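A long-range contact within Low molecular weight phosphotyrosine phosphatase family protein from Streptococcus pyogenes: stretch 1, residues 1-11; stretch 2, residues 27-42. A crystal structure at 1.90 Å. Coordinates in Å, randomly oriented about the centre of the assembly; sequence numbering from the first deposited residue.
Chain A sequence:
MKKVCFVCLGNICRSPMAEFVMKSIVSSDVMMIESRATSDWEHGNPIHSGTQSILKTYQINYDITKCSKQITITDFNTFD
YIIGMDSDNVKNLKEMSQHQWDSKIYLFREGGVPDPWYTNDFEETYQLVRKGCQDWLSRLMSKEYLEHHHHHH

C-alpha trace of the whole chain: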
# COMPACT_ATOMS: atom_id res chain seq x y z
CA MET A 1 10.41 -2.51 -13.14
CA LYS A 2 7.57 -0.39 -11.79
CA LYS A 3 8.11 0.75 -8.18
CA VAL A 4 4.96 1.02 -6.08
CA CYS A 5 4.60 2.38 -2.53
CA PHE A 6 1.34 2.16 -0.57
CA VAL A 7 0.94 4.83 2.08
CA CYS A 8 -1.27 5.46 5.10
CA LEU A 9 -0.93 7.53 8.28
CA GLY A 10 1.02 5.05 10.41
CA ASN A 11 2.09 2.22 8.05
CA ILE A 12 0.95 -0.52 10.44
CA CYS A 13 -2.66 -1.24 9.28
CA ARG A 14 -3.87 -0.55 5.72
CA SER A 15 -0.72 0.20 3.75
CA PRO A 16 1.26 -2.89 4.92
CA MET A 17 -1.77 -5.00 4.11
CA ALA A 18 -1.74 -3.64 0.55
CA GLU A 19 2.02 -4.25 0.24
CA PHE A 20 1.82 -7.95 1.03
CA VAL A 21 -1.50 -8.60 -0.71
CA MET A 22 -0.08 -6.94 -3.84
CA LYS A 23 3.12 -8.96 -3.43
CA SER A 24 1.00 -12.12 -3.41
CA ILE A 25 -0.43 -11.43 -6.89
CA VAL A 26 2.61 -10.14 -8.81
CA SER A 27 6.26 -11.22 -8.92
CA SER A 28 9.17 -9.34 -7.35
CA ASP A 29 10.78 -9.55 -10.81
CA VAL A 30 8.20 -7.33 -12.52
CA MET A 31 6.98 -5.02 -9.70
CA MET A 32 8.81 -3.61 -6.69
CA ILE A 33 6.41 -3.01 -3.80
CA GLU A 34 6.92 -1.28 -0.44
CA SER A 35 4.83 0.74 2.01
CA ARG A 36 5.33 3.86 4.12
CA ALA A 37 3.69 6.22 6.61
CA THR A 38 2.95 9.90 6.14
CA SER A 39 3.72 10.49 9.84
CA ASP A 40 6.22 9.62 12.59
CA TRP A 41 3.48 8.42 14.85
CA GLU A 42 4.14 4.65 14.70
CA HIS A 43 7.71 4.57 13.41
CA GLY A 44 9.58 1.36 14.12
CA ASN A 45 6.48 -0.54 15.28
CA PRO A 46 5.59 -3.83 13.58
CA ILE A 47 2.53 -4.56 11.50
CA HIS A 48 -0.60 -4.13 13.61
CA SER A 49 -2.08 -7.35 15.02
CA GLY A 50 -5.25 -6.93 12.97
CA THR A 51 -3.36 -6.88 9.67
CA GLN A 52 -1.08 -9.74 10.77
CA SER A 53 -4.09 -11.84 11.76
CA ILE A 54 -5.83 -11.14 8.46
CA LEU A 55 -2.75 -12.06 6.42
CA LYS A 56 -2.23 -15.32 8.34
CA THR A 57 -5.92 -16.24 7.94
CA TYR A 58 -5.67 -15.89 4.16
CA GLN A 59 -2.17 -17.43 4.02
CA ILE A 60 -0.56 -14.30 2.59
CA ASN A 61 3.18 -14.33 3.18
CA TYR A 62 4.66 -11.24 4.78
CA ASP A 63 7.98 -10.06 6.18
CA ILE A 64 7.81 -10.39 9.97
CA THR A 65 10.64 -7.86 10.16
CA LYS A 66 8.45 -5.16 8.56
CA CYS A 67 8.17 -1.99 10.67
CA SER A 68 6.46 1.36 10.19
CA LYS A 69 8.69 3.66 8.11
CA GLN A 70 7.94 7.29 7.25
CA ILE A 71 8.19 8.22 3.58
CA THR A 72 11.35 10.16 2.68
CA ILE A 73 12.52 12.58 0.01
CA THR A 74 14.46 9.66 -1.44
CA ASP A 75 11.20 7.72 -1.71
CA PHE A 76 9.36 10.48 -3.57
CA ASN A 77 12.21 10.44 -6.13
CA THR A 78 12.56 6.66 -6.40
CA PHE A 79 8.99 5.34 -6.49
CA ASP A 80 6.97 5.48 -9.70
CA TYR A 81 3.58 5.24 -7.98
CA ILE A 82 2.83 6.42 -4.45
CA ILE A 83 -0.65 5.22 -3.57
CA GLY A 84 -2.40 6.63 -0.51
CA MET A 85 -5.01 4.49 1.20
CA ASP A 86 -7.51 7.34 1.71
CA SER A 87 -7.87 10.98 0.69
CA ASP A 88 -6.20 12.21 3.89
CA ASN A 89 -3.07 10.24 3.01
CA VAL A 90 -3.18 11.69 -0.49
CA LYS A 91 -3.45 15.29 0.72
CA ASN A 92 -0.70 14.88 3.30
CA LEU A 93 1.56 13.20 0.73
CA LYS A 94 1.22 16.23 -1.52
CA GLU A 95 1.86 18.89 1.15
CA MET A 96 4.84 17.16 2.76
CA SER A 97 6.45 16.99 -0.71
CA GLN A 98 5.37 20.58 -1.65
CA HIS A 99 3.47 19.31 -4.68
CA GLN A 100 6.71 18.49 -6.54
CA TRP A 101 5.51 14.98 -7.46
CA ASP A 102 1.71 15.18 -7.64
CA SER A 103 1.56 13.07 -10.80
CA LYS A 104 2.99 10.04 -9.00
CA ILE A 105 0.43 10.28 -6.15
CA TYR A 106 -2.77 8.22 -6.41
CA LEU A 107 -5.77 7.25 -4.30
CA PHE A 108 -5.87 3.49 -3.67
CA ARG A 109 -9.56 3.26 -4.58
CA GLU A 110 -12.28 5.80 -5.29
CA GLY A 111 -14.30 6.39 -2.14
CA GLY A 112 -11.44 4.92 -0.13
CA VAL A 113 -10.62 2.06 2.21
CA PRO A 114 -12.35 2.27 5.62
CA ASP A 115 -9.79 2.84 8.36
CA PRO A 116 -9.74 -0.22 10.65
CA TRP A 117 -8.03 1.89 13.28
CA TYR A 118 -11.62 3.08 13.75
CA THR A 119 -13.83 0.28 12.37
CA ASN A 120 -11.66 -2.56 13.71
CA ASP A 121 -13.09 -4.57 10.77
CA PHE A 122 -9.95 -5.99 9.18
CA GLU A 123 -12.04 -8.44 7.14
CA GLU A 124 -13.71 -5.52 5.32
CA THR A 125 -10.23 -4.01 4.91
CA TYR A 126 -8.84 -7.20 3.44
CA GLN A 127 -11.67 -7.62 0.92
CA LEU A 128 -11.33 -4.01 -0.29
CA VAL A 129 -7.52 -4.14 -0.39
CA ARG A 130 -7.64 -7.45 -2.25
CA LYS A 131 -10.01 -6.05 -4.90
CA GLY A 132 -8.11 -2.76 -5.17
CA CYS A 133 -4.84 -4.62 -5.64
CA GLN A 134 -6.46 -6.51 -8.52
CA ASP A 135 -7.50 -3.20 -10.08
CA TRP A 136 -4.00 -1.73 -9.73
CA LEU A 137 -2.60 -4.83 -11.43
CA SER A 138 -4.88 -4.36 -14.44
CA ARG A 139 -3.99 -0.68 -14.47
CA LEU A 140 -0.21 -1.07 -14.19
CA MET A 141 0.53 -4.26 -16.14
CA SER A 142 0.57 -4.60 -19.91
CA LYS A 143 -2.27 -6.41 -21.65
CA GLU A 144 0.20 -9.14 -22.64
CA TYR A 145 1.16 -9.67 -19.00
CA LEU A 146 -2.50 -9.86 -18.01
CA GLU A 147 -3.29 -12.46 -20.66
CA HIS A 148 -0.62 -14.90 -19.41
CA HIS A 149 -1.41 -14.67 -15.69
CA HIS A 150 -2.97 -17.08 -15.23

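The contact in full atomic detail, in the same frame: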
# COMPACT_ATOMS: atom_id res chain seq x y z
N MET A 1 11.05 -2.16 -14.40
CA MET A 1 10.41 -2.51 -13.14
C MET A 1 9.68 -1.33 -12.51
O MET A 1 10.31 -0.37 -12.06
CB MET A 1 11.44 -3.05 -12.16
CG MET A 1 10.87 -3.36 -10.79
SD MET A 1 10.88 -5.13 -10.45
CE MET A 1 12.65 -5.44 -10.33
N LYS A 2 8.35 -1.41 -12.46
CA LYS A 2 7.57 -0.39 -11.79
C LYS A 2 7.77 -0.50 -10.28
O LYS A 2 7.86 -1.60 -9.73
CB LYS A 2 6.10 -0.52 -12.16
CG LYS A 2 5.83 -0.33 -13.66
CD LYS A 2 4.35 -0.48 -13.99
CE LYS A 2 3.99 0.16 -15.35
NZ LYS A 2 4.67 -0.51 -16.50
N LYS A 3 7.87 0.65 -9.61
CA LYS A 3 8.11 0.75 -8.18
C LYS A 3 6.89 1.37 -7.52
O LYS A 3 6.54 2.52 -7.78
CB LYS A 3 9.37 1.58 -7.88
CG LYS A 3 10.62 1.13 -8.64
CD LYS A 3 11.58 2.31 -8.85
CE LYS A 3 12.52 2.08 -10.02
NZ LYS A 3 13.67 1.19 -9.65
N VAL A 4 6.23 0.61 -6.66
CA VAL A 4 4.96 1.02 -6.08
C VAL A 4 5.11 1.11 -4.57
O VAL A 4 5.71 0.23 -3.94
CB VAL A 4 3.84 0.03 -6.45
CG1 VAL A 4 2.57 0.38 -5.69
CG2 VAL A 4 3.61 0.05 -7.96
N CYS A 5 4.58 2.18 -3.98
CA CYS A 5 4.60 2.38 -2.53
C CYS A 5 3.21 2.73 -2.03
O CYS A 5 2.68 3.79 -2.37
CB CYS A 5 5.57 3.49 -2.14
SG CYS A 5 5.78 3.66 -0.36
N PHE A 6 2.62 1.86 -1.21
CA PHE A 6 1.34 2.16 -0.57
C PHE A 6 1.57 2.93 0.71
O PHE A 6 2.53 2.67 1.43
CB PHE A 6 0.55 0.89 -0.26
CG PHE A 6 0.28 0.05 -1.47
CD1 PHE A 6 -0.78 0.36 -2.33
CD2 PHE A 6 1.09 -1.04 -1.77
CE1 PHE A 6 -1.01 -0.41 -3.45
CE2 PHE A 6 0.86 -1.81 -2.89
CZ PHE A 6 -0.20 -1.50 -3.72
N VAL A 7 0.70 3.89 0.99
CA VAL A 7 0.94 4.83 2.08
C VAL A 7 -0.33 5.01 2.89
O VAL A 7 -1.42 5.13 2.32
CB VAL A 7 1.44 6.20 1.55
CG1 VAL A 7 1.64 7.14 2.69
CG2 VAL A 7 2.73 6.05 0.74
N CYS A 8 -0.20 5.01 4.21
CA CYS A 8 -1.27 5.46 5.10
C CYS A 8 -0.63 6.27 6.23
O CYS A 8 0.54 6.63 6.16
CB CYS A 8 -2.12 4.29 5.61
SG CYS A 8 -1.28 3.11 6.76
N LEU A 9 -1.42 6.61 7.25
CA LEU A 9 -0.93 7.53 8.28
C LEU A 9 0.21 6.92 9.08
O LEU A 9 1.25 7.56 9.31
CB LEU A 9 -2.08 7.94 9.20
CG LEU A 9 -1.69 8.68 10.49
CD1 LEU A 9 -1.22 10.08 10.19
CD2 LEU A 9 -2.85 8.70 11.48
N GLY A 10 0.05 5.67 9.52
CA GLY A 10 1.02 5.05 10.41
C GLY A 10 1.76 3.85 9.86
O GLY A 10 2.71 3.39 10.51
N ASN A 11 1.37 3.33 8.69
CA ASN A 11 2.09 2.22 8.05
C ASN A 11 2.16 0.99 8.98
O ASN A 11 3.17 0.29 9.04
CB ASN A 11 3.51 2.66 7.62
CG ASN A 11 4.25 1.63 6.76
OD1 ASN A 11 5.48 1.46 6.91
ND2 ASN A 11 3.54 0.98 5.83
N SER A 27 4.92 -10.77 -9.25
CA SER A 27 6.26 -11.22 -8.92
C SER A 27 7.20 -10.05 -8.64
O SER A 27 7.15 -9.02 -9.31
CB SER A 27 6.86 -12.06 -10.05
OG SER A 27 6.22 -13.33 -10.16
N SER A 28 8.08 -10.26 -7.66
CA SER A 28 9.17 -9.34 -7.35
C SER A 28 10.01 -8.98 -8.58
O SER A 28 10.68 -7.94 -8.58
CB SER A 28 10.03 -9.98 -6.26
OG SER A 28 11.28 -9.33 -6.14
N ASP A 29 9.97 -9.80 -9.63
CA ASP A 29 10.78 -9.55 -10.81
C ASP A 29 10.16 -8.52 -11.75
O ASP A 29 10.88 -7.94 -12.57
CB ASP A 29 11.00 -10.87 -11.57
CG ASP A 29 11.79 -11.89 -10.76
OD1 ASP A 29 12.80 -11.51 -10.13
OD2 ASP A 29 11.40 -13.08 -10.75
N VAL A 30 8.86 -8.28 -11.64
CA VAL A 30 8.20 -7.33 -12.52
C VAL A 30 7.59 -6.14 -11.78
O VAL A 30 7.30 -5.11 -12.42
CB VAL A 30 7.13 -8.04 -13.39
CG1 VAL A 30 5.90 -8.36 -12.60
CG2 VAL A 30 6.79 -7.23 -14.64
N MET A 31 7.42 -6.19 -10.46
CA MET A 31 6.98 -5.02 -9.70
C MET A 31 7.67 -4.98 -8.35
O MET A 31 7.72 -5.99 -7.64
CB MET A 31 5.46 -4.99 -9.53
CG MET A 31 4.92 -3.67 -9.01
SD MET A 31 3.15 -3.68 -8.67
CE MET A 31 2.46 -3.91 -10.30
N MET A 32 8.18 -3.81 -7.98
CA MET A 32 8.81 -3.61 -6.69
C MET A 32 7.83 -2.87 -5.79
O MET A 32 7.30 -1.82 -6.18
CB MET A 32 10.12 -2.82 -6.85
CG MET A 32 10.93 -2.62 -5.57
SD MET A 32 10.64 -1.01 -4.81
CE MET A 32 12.21 -0.71 -4.00
N ILE A 33 7.54 -3.44 -4.62
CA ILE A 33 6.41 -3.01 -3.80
C ILE A 33 6.89 -2.80 -2.38
O ILE A 33 7.54 -3.69 -1.80
CB ILE A 33 5.26 -4.03 -3.84
CG1 ILE A 33 4.79 -4.25 -5.28
CG2 ILE A 33 4.09 -3.54 -3.01
CD1 ILE A 33 4.03 -5.53 -5.46
N GLU A 34 6.60 -1.63 -1.82
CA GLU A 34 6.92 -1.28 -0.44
C GLU A 34 5.74 -0.49 0.12
O GLU A 34 4.76 -0.23 -0.57
CB GLU A 34 8.23 -0.51 -0.35
CG GLU A 34 9.45 -1.37 -0.68
CD GLU A 34 10.76 -0.74 -0.23
OE1 GLU A 34 11.82 -1.07 -0.80
OE2 GLU A 34 10.71 0.09 0.70
N SER A 35 5.84 -0.10 1.39
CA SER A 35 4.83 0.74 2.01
C SER A 35 5.49 1.70 3.00
O SER A 35 6.59 1.46 3.50
CB SER A 35 3.73 -0.09 2.71
OG SER A 35 4.25 -0.90 3.77
N ARG A 36 4.79 2.81 3.26
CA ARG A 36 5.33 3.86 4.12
C ARG A 36 4.20 4.55 4.87
O ARG A 36 3.01 4.38 4.56
CB ARG A 36 6.10 4.91 3.32
CG ARG A 36 7.33 4.42 2.60
CD ARG A 36 8.55 4.31 3.51
NE ARG A 36 9.72 4.05 2.69
CZ ARG A 36 10.05 2.84 2.22
NH1 ARG A 36 9.30 1.78 2.53
NH2 ARG A 36 11.11 2.70 1.44
N ALA A 37 4.59 5.38 5.83
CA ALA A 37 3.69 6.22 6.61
C ALA A 37 3.86 7.68 6.21
O ALA A 37 4.95 8.11 5.86
CB ALA A 37 3.98 6.10 8.11
N THR A 38 2.77 8.45 6.29
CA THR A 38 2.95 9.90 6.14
C THR A 38 3.55 10.52 7.39
O THR A 38 4.26 11.53 7.29
CB THR A 38 1.63 10.61 5.80
OG1 THR A 38 0.71 10.48 6.90
CG2 THR A 38 1.00 10.02 4.56
N SER A 39 3.30 9.93 8.56
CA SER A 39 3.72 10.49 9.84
C SER A 39 4.82 9.66 10.48
O SER A 39 5.18 8.58 10.00
CB SER A 39 2.55 10.55 10.82
OG SER A 39 2.34 9.27 11.39
N ASP A 40 5.32 10.20 11.60
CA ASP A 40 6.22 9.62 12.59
C ASP A 40 5.53 8.71 13.58
O ASP A 40 6.23 8.01 14.33
CB ASP A 40 6.85 10.73 13.44
CG ASP A 40 8.27 10.94 13.13
OD1 ASP A 40 8.79 10.19 12.27
OD2 ASP A 40 8.89 11.84 13.75
N TRP A 41 4.20 8.73 13.63
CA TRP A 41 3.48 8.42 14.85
C TRP A 41 3.57 6.95 15.26
O TRP A 41 3.23 6.63 16.40
CB TRP A 41 2.03 8.85 14.69
CG TRP A 41 1.88 10.34 14.45
CD1 TRP A 41 2.89 11.26 14.38
CD2 TRP A 41 0.66 11.06 14.25
NE1 TRP A 41 2.37 12.51 14.16
CE2 TRP A 41 1.01 12.42 14.07
CE3 TRP A 41 -0.69 10.69 14.21
CZ2 TRP A 41 0.05 13.40 13.85
CZ3 TRP A 41 -1.64 11.67 14.00
CH2 TRP A 41 -1.26 13.02 13.81
N GLU A 42 4.03 6.06 14.38
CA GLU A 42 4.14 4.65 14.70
C GLU A 42 5.51 4.10 14.32
O GLU A 42 5.68 2.88 14.23
CB GLU A 42 3.03 3.84 14.00
CG GLU A 42 1.60 4.22 14.43
CD GLU A 42 1.24 3.67 15.81
OE1 GLU A 42 2.04 2.86 16.33
OE2 GLU A 42 0.17 4.02 16.36

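Strands 2-8 and 31-37 lie side by side as parallel neighbours in one sheet, their N-to-C directions 26° apart, and a regular ladder of backbone hydrogen bonds joins them. Ahead of the ladder, Met1 sends the end of its side chain to the turn before the second strand: SD lies 3.4 Å from Ser28 O, and CG packs 4.0 Å from Met32 CB. Lys2 opens the pairing, its O accepting from Met32 N at 2.8 Å, while its side chain starts on the face of Val4 and its end leaves the second strand. Val4 continues it in both directions: Val4 N donates to Met32 O (2.7 Å) and Val4 O accepts from Glu34 N (3.0 Å). As usual between parallel strands, Met32 is thus gripped on both its N and O by residues flanking Lys3. On the face shared by Val4, Phe6, Met31 and Ile33, Val4 CG2 meets Met31 SD at 3.8 Å. Cys5 points to the other face, where its SG rests 3.4 Å from Arg36 CG; the Arg36 guanidinium reaches back along its own strand, NH2 forming a salt bridge with Glu34 OE2 (2.7 Å). Phe6 N donates to Glu34 O (3.1 Å) and Phe6 O accepts from Arg36 N (2.9 Å), while Ile33 CG2 approaches the ring edge, 3.7 Å from Phe6 CE2. Val7 CG1 packs against Thr38 CG2 at 3.5 Å. The ladder loosens at Cys8 N to Arg36 O (3.3 Å), then tightens as Thr38 N donates to Cys8 O (2.9 Å). Beyond the strand, Leu9 O receives both Ser39 OG (2.9 Å) and Ser39 N (3.2 Å), extending the connection into the loops; Leu9 CD1 lies over one face of the Trp41 ring. Gly10 O lies 3.5 Å from Glu42 CB. Asn11 turns back toward the second strand, placing CB 3.5 Å from Ala37 CB and donating from ND2 to Ser35 OG (2.9 Å).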